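PDB 1Q8C: uncharacterized protein MG027 from Mycoplasma genitalium, which is of unknown function but has an all-helical fold resembling that of NusB proteins, the family of transcription antitermination and RNA-binding factors. Local coordinates for residues T103-C108 and L128-H133. Sequence-based numbering, arbitrary orientation.
Sequences TAVVLC and LLIMDH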
loop_
_atom_site.group_PDB
_atom_site.type_symbol
_atom_site.label_atom_id
_atom_site.label_comp_id
_atom_site.label_asym_id
_atom_site.label_seq_id
_atom_site.Cartn_x
_atom_site.Cartn_y
_atom_site.Cartn_z
ATOM N N THR A 103 -4.223 5.375 3.325
ATOM C CA THR A 103 -4.683 4.676 2.127
ATOM C C THR A 103 -3.474 4.168 1.320
ATOM O O THR A 103 -3.465 3.038 0.878
ATOM C CB THR A 103 -5.592 5.582 1.233
ATOM O OG1 THR A 103 -6.768 5.985 1.947
ATOM C CG2 THR A 103 -6.149 4.801 0.053
ATOM N N ALA A 104 -2.447 4.999 1.152
ATOM C CA ALA A 104 -1.277 4.632 0.344
ATOM C C ALA A 104 -0.547 3.446 0.968
ATOM O O ALA A 104 -0.039 2.574 0.265
ATOM C CB ALA A 104 -0.329 5.839 0.197
ATOM N N VAL A 105 -0.503 3.435 2.302
ATOM C CA VAL A 105 0.049 2.316 3.051
ATOM C C VAL A 105 -0.780 1.037 2.825
ATOM O O VAL A 105 -0.216 -0.034 2.618
ATOM C CB VAL A 105 0.090 2.598 4.561
ATOM C CG1 VAL A 105 0.423 1.305 5.333
ATOM C CG2 VAL A 105 1.081 3.709 4.876
ATOM N N VAL A 106 -2.105 1.143 2.862
ATOM C CA VAL A 106 -2.962 -0.026 2.648
ATOM C C VAL A 106 -2.860 -0.520 1.183
ATOM O O VAL A 106 -2.789 -1.708 0.938
ATOM C CB VAL A 106 -4.441 0.244 2.998
ATOM C CG1 VAL A 106 -5.309 -0.941 2.562
ATOM C CG2 VAL A 106 -4.618 0.471 4.506
ATOM N N LEU A 107 -2.863 0.379 0.215
ATOM C CA LEU A 107 -2.729 -0.046 -1.184
ATOM C C LEU A 107 -1.392 -0.713 -1.464
ATOM O O LEU A 107 -1.298 -1.551 -2.355
ATOM C CB LEU A 107 -2.906 1.141 -2.121
ATOM C CG LEU A 107 -4.351 1.622 -2.173
ATOM C CD1 LEU A 107 -4.407 3.023 -2.734
ATOM C CD2 LEU A 107 -5.179 0.664 -2.997
ATOM N N CYS A 108 -0.355 -0.355 -0.714
ATOM C CA CYS A 108 0.960 -0.957 -0.939
ATOM C C CYS A 108 0.932 -2.412 -0.495
ATOM O O CYS A 108 1.456 -3.277 -1.180
ATOM C CB CYS A 108 2.071 -0.160 -0.236
ATOM S SG CYS A 108 3.765 -0.851 -0.383
ATOM N N LEU A 128 2.375 -1.234 10.004
ATOM C CA LEU A 128 2.248 -0.490 11.251
ATOM C C LEU A 128 3.567 0.188 11.553
ATOM O O LEU A 128 3.601 1.273 12.132
ATOM C CB LEU A 128 1.847 -1.433 12.392
ATOM C CG LEU A 128 0.466 -2.086 12.261
ATOM C CD1 LEU A 128 0.065 -2.820 13.539
ATOM C CD2 LEU A 128 -0.596 -1.046 11.900
ATOM N N LEU A 129 4.644 -0.458 11.126
ATOM C CA LEU A 129 5.981 0.092 11.241
ATOM C C LEU A 129 6.150 1.331 10.357
ATOM O O LEU A 129 6.831 2.279 10.741
ATOM C CB LEU A 129 7.009 -0.979 10.854
ATOM C CG LEU A 129 8.342 -0.947 11.589
ATOM C CD1 LEU A 129 8.154 -0.869 13.116
ATOM C CD2 LEU A 129 9.155 -2.182 11.199
ATOM N N ILE A 130 5.518 1.321 9.181
ATOM C CA ILE A 130 5.537 2.467 8.271
ATOM C C ILE A 130 4.646 3.612 8.792
ATOM O O ILE A 130 4.969 4.793 8.658
ATOM C CB ILE A 130 5.108 2.023 6.868
ATOM C CG1 ILE A 130 6.104 0.964 6.343
ATOM C CG2 ILE A 130 4.987 3.229 5.945
ATOM C CD1 ILE A 130 5.971 0.638 4.840
ATOM N N MET A 131 3.535 3.258 9.414
ATOM C CA MET A 131 2.666 4.256 10.027
ATOM C C MET A 131 3.416 5.000 11.146
ATOM O O MET A 131 3.292 6.212 11.276
ATOM C CB MET A 131 1.396 3.585 10.554
ATOM C CG MET A 131 0.521 3.029 9.420
ATOM S SD MET A 131 -0.407 4.269 8.497
ATOM C CE MET A 131 -1.889 4.412 9.592
ATOM N N ASP A 132 4.201 4.270 11.935
ATOM C CA ASP A 132 5.040 4.875 12.971
ATOM C C ASP A 132 6.083 5.804 12.359
ATOM O O ASP A 132 6.374 6.875 12.904
ATOM C CB ASP A 132 5.775 3.795 13.767
ATOM C CG ASP A 132 4.894 3.113 14.801
ATOM O OD1 ASP A 132 3.752 3.569 15.018
ATOM O OD2 ASP A 132 5.292 2.115 15.447
ATOM N N HIS A 133 6.656 5.370 11.237
ATOM C CA HIS A 133 7.665 6.138 10.520
ATOM C C HIS A 133 7.127 7.502 10.109
ATOM O O HIS A 133 7.853 8.491 10.152
ATOM C CB HIS A 133 8.171 5.365 9.294
ATOM C CG HIS A 133 9.019 6.183 8.377
ATOM N ND1 HIS A 133 8.484 7.043 7.443
ATOM C CD2 HIS A 133 10.364 6.288 8.257
ATOM C CE1 HIS A 133 9.460 7.642 6.788
ATOM N NE2 HIS A 133 10.611 7.198 7.257
#
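Val-105 meets both Ile-130 and Met-131 with a single methyl group, CG2, and this small hydrophobic cluster illustrates how one methyl can serve two partners on a neighbouring helix. The methyl-methyl part of the contact is Val-105 CG2 against Ile-130 CG2, 4.1 Å apart, with the two side chains running past each other in opposite senses. Both residues project from their helices toward the partner, and their CA atoms, 7.6 Å apart, are the nearest pair of CA atoms between 103-108 and 128-133. Val-105 holds CG1 anti to its own N (chi1 169°), which turns CG2 to the N side of the residue; in Ile-130 it is the CG2 branch that lies anti to N.

The sulfur part comes from Met-131. Its first bond does not point straight at the other helix, but a bend at chi2 (-75°) brings SD to 4.0 Å from Val-105 CG2, the two side chains slanting across one another, and a second bend at chi3 (-85°) turns CE. SD and Ile-130 CG2 thus reach the same methyl from roughly perpendicular directions.

All three residues are buried. Beyond them, Arg-18 of helix 14-28 touches Ile-130 and Ala-138 touches Met-131, while Val-106, on the next position of helix 100-116, packs on Ile-75 of helix 55-81. The contact therefore joins two consecutive helices, 100-116 and 120-133, joined by a short three-residue connection, within the NusB-like helical bundle. No hydrogen bond crosses between the segments, and the buried surface of 137 Å², both sides summed, comes almost wholly from Val-105, Ile-130 and Met-131: the attraction between these two segments probably rests on dispersion and the exclusion of water rather than on directional polar bonding.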